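Local coordinates for F-actin-capping protein subunit alpha (Dictyostelium discoideum, PDB 4AKR) that caps the fast-growing barbed ends of actin filaments independently of calcium, blocking subunit exchange there without severing the filaments, at residues D110-Q113 with Y114-F118; K226-G229 with K230-N234. All coordinates share one frame; numbering follows the deposited sequence.

Contact 1 (D110-Q113 with Y114-F118)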
loop_
_atom_site.group_PDB
_atom_site.type_symbol
_atom_site.label_atom_id
_atom_site.label_comp_id
_atom_site.label_asym_id
_atom_site.label_seq_id
_atom_site.Cartn_x
_atom_site.Cartn_y
_atom_site.Cartn_z
ATOM N N ASP A 110 -1.191 -33.595 -28.373
ATOM C CA ASP A 110 -1.191 -34.882 -27.684
ATOM C C ASP A 110 -1.759 -34.891 -26.269
ATOM O O ASP A 110 -2.136 -35.945 -25.764
ATOM C CB ASP A 110 0.212 -35.499 -27.697
ATOM C CG ASP A 110 1.268 -34.587 -27.105
ATOM O OD1 ASP A 110 0.912 -33.576 -26.465
ATOM O OD2 ASP A 110 2.464 -34.895 -27.284
ATOM N N ILE A 111 -1.845 -33.725 -25.639
ATOM C CA ILE A 111 -2.382 -33.629 -24.284
ATOM C C ILE A 111 -3.544 -32.632 -24.245
ATOM O O ILE A 111 -4.069 -32.308 -23.182
ATOM C CB ILE A 111 -1.294 -33.161 -23.299
ATOM C CG1 ILE A 111 -0.865 -31.737 -23.634
ATOM C CG2 ILE A 111 -0.080 -34.060 -23.409
ATOM C CD1 ILE A 111 0.150 -31.173 -22.670
ATOM N N GLU A 112 -3.941 -32.159 -25.419
ATOM C CA GLU A 112 -5.016 -31.179 -25.550
ATOM C C GLU A 112 -6.325 -31.605 -24.901
ATOM O O GLU A 112 -7.100 -30.753 -24.472
ATOM C CB GLU A 112 -5.229 -30.863 -27.037
ATOM C CG GLU A 112 -6.427 -29.973 -27.383
ATOM C CD GLU A 112 -6.396 -28.607 -26.716
ATOM O OE1 GLU A 112 -5.316 -28.178 -26.255
ATOM O OE2 GLU A 112 -7.462 -27.958 -26.666
ATOM N N GLN A 113 -6.578 -32.909 -24.819
ATOM C CA GLN A 113 -7.820 -33.375 -24.208
ATOM C C GLN A 113 -7.823 -33.084 -22.717
ATOM O O GLN A 113 -8.877 -32.902 -22.113
ATOM C CB GLN A 113 -8.040 -34.875 -24.456
ATOM C CG GLN A 113 -8.292 -35.216 -25.925
ATOM C CD GLN A 113 -8.887 -36.602 -26.137
ATOM O OE1 GLN A 113 -9.096 -37.027 -27.273
ATOM N NE2 GLN A 113 -9.173 -37.309 -25.044
ATOM N N TYR A 114 -6.637 -33.045 -22.123
ATOM C CA TYR A 114 -6.524 -32.737 -20.703
ATOM C C TYR A 114 -6.675 -31.237 -20.526
ATOM O O TYR A 114 -7.407 -30.780 -19.659
ATOM C CB TYR A 114 -5.171 -33.223 -20.145
ATOM C CG TYR A 114 -5.178 -34.706 -19.847
ATOM C CD1 TYR A 114 -5.911 -35.212 -18.773
ATOM C CD2 TYR A 114 -4.528 -35.613 -20.685
ATOM C CE1 TYR A 114 -6.006 -36.590 -18.540
ATOM C CE2 TYR A 114 -4.614 -36.991 -20.465
ATOM C CZ TYR A 114 -5.357 -37.471 -19.391
ATOM O OH TYR A 114 -5.463 -38.829 -19.178
ATOM N N ARG A 115 -5.997 -30.467 -21.366
ATOM C CA ARG A 115 -6.090 -29.026 -21.263
ATOM C C ARG A 115 -7.554 -28.614 -21.457
ATOM O O ARG A 115 -8.082 -27.808 -20.692
ATOM C CB ARG A 115 -5.210 -28.359 -22.320
ATOM C CG ARG A 115 -4.926 -26.882 -22.048
ATOM C CD ARG A 115 -4.673 -26.126 -23.339
ATOM N NE ARG A 115 -5.870 -26.146 -24.172
ATOM C CZ ARG A 115 -6.960 -25.423 -23.935
ATOM N NH1 ARG A 115 -7.014 -24.599 -22.897
ATOM N NH2 ARG A 115 -8.016 -25.569 -24.709
ATOM N N ALA A 116 -8.210 -29.188 -22.470
ATOM C CA ALA A 116 -9.609 -28.869 -22.779
ATOM C C ALA A 116 -10.553 -29.250 -21.645
ATOM O O ALA A 116 -11.475 -28.509 -21.323
ATOM C CB ALA A 116 -10.041 -29.561 -24.081
ATOM N N ALA A 117 -10.333 -30.414 -21.047
ATOM C CA ALA A 117 -11.165 -30.838 -19.930
ATOM C C ALA A 117 -10.955 -29.878 -18.752
ATOM O O ALA A 117 -11.903 -29.559 -18.040
ATOM C CB ALA A 117 -10.823 -32.256 -19.526
ATOM N N PHE A 118 -9.726 -29.412 -18.542
ATOM C CA PHE A 118 -9.475 -28.465 -17.453
ATOM C C PHE A 118 -10.063 -27.096 -17.777
ATOM O O PHE A 118 -10.597 -26.402 -16.909
ATOM C CB PHE A 118 -7.973 -28.297 -17.188
ATOM C CG PHE A 118 -7.396 -29.325 -16.252
ATOM C CD1 PHE A 118 -7.367 -30.674 -16.603
ATOM C CD2 PHE A 118 -6.870 -28.941 -15.016
ATOM C CE1 PHE A 118 -6.820 -31.627 -15.734
ATOM C CE2 PHE A 118 -6.319 -29.889 -14.137
ATOM C CZ PHE A 118 -6.295 -31.233 -14.500
#

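Contact 2 (K226-G229 with K230-N234)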
loop_
_atom_site.group_PDB
_atom_site.type_symbol
_atom_site.label_atom_id
_atom_site.label_comp_id
_atom_site.label_asym_id
_atom_site.label_seq_id
_atom_site.Cartn_x
_atom_site.Cartn_y
_atom_site.Cartn_z
ATOM N N LYS A 226 -12.330 -29.187 -7.655
ATOM C CA LYS A 226 -13.055 -29.328 -6.405
ATOM C C LYS A 226 -12.040 -28.985 -5.312
ATOM O O LYS A 226 -12.346 -28.256 -4.369
ATOM C CB LYS A 226 -13.559 -30.761 -6.221
ATOM C CG LYS A 226 -14.920 -31.024 -6.835
ATOM C CD LYS A 226 -15.475 -32.377 -6.430
ATOM C CE LYS A 226 -16.868 -32.563 -6.986
ATOM N NZ LYS A 226 -17.373 -33.938 -6.729
ATOM N N ALA A 227 -10.825 -29.504 -5.466
ATOM C CA ALA A 227 -9.755 -29.261 -4.506
ATOM C C ALA A 227 -9.341 -27.791 -4.523
ATOM O O ALA A 227 -9.324 -27.135 -3.479
ATOM C CB ALA A 227 -8.558 -30.145 -4.829
ATOM N N ILE A 228 -9.007 -27.282 -5.712
ATOM C CA ILE A 228 -8.606 -25.883 -5.870
ATOM C C ILE A 228 -9.660 -24.916 -5.315
ATOM O O ILE A 228 -9.321 -23.949 -4.641
ATOM C CB ILE A 228 -8.356 -25.538 -7.363
ATOM C CG1 ILE A 228 -7.044 -26.161 -7.832
ATOM C CG2 ILE A 228 -8.319 -24.030 -7.570
ATOM C CD1 ILE A 228 -6.784 -25.964 -9.318
ATOM N N GLY A 229 -10.932 -25.182 -5.603
ATOM C CA GLY A 229 -12.006 -24.320 -5.133
ATOM C C GLY A 229 -12.181 -24.320 -3.623
ATOM O O GLY A 229 -12.587 -23.319 -3.031
ATOM N N LYS A 230 -11.874 -25.456 -3.007
ATOM C CA LYS A 230 -11.978 -25.611 -1.568
ATOM C C LYS A 230 -10.845 -24.830 -0.919
ATOM O O LYS A 230 -11.050 -24.110 0.055
ATOM C CB LYS A 230 -11.874 -27.090 -1.191
ATOM C CG LYS A 230 -12.113 -27.369 0.287
ATOM C CD LYS A 230 -11.148 -28.429 0.809
ATOM C CE LYS A 230 -11.340 -28.682 2.299
ATOM N NZ LYS A 230 -12.656 -29.320 2.594
ATOM N N ALA A 231 -9.644 -24.978 -1.470
ATOM C CA ALA A 231 -8.487 -24.272 -0.946
ATOM C C ALA A 231 -8.723 -22.761 -0.968
ATOM O O ALA A 231 -8.455 -22.079 0.021
ATOM C CB ALA A 231 -7.255 -24.618 -1.756
ATOM N N GLU A 232 -9.232 -22.243 -2.089
ATOM C CA GLU A 232 -9.497 -20.810 -2.221
ATOM C C GLU A 232 -10.631 -20.331 -1.318
ATOM O O GLU A 232 -10.611 -19.193 -0.836
ATOM C CB GLU A 232 -9.794 -20.438 -3.680
ATOM C CG GLU A 232 -8.622 -20.681 -4.631
ATOM C CD GLU A 232 -8.692 -19.850 -5.915
ATOM O OE1 GLU A 232 -9.807 -19.511 -6.358
ATOM O OE2 GLU A 232 -7.622 -19.555 -6.486
ATOM N N LEU A 233 -11.621 -21.188 -1.088
ATOM C CA LEU A 233 -12.726 -20.831 -0.204
ATOM C C LEU A 233 -12.165 -20.644 1.201
ATOM O O LEU A 233 -12.485 -19.680 1.891
ATOM C CB LEU A 233 -13.789 -21.937 -0.181
ATOM C CG LEU A 233 -14.733 -21.900 1.027
ATOM C CD1 LEU A 233 -15.376 -20.528 1.139
ATOM C CD2 LEU A 233 -15.787 -22.994 0.890
ATOM N N ASN A 234 -11.319 -21.578 1.618
ATOM C CA ASN A 234 -10.706 -21.506 2.932
ATOM C C ASN A 234 -9.844 -20.266 3.067
ATOM O O ASN A 234 -9.908 -19.570 4.078
ATOM C CB ASN A 234 -9.873 -22.755 3.203
ATOM C CG ASN A 234 -10.734 -23.954 3.525
ATOM O OD1 ASN A 234 -11.815 -23.809 4.093
ATOM N ND2 ASN A 234 -10.259 -25.145 3.185
#

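Contact 1 (D110-Q113 with Y114-F118)
Arg115 and Glu112, one helical turn apart, lie side by side and point the same way, and their charged ends close into a two-pronged salt bridge. Followed outward, the arginine meets its partner almost from the start: Arg115 CB lies 3.7 Å from Glu112 O. Its chain then runs with CG anti to the backbone N (chi1 -163°) and bends at chi3 (64°), which brings CD beside Glu112 OE1 and swings the guanidinium round to meet the carboxylate. Arg115 NE donates to Glu112 OE1 at 3.0 Å and Arg115 NH2 to Glu112 OE2 at 3.1 Å, both nearly straight. This is the side-on grip, each oxygen being taken on its syn side, with the carboxylate at the guanidinium edge and the two planes 26° apart. Two bonds at once fix the rotation of both groups. At the far tip, NH1 turns to Asp119 and to the carbonyl of Val137, so the arginine also ties the next turn and strand 134-142 to this helix start.

The backbone beneath begins at Ile111, the N-cap residue, whose carbonyl O accepts from two amides, Tyr114 N at 2.9 Å and Arg115 N at 3.2 Å. Regular helical bonds follow, Ala116 N reaching Glu112 O at 2.8 Å and Ala117 N reaching Gln113 O. Tyr114 carries its ring away from the arginine to meet Phe175 edge-to-face and touch helix 217-248, while Ile111 rests on Ile146 of strand 145-158. Glu112, in the first turn, would be expected to interact favourably with the helix dipole. The whole is characteristic of an N-terminal helical turn spanned by an i to i+3 glutamate-arginine salt bridge, here opening helix 112-129 against the antiparallel sheet contributed by the alpha subunit.

Contact 2 (K226-G229 with K230-N234)
Ile228 and Glu232, four residues apart, make the close side of this helical turn. Glu232 CG lies 3.3 Å from Ile228 O, while Glu232 N donates to that same oxygen at 3.1 Å, with an N-H...O angle of 163°. With CG beside its backbone N (chi1 -63°) and the chain extended beyond, the glutamate reaches a polar cluster: OE1 is hydrogen-bonded to the hydroxyls of Tyr125 and Tyr130, and OE2 to Trp171 NE1 and Ser169 OG. Ile228 packs on Trp171 and Cys173 of strand 163-175, and Ala227 and Ala231 touch Thr210 on strand 198-213.

The other side is looser. Lys226, Lys230 and Leu233 are exposed, and the far ends of Lys230 and Leu233 lead away from the preceding turn. Lys230 CB sits 3.4 Å from Lys226 O, and Leu233 CB is equally far from Gly229 O. Backbone bonds here are more bent, 140° for Lys230 N to Lys226 O.

The chemistry is thus two-sided: one side presents lysines and Leu233 to solvent, whereas the other buries a carboxylate whose several hydrogen bonds would be expected to favour its ionised form; a long, weak ion pair with a basic side chain of another chain would probably act likewise.

Contact 1 comes first along the chain, at the start of helix 112-129, and contact 2 follows after the strands of the antiparallel sheet, within the long helix 217-248. Their centres are 22 Å apart and their nearest atoms about 6 Å, without touching. Phe118 bridges the two helices, resting on Thr220, Ala221 and Ala224 a little before contact 2, whose polar cluster in turn includes a residue of helix 112-129. Both contacts reach strand 163-175, contact 1 also 134-142 and 145-158, contact 2 also 198-213. Two local turns far apart in sequence thus belong to helices that lie against each other on the sheet of this subunit of the barbed-end capping protein.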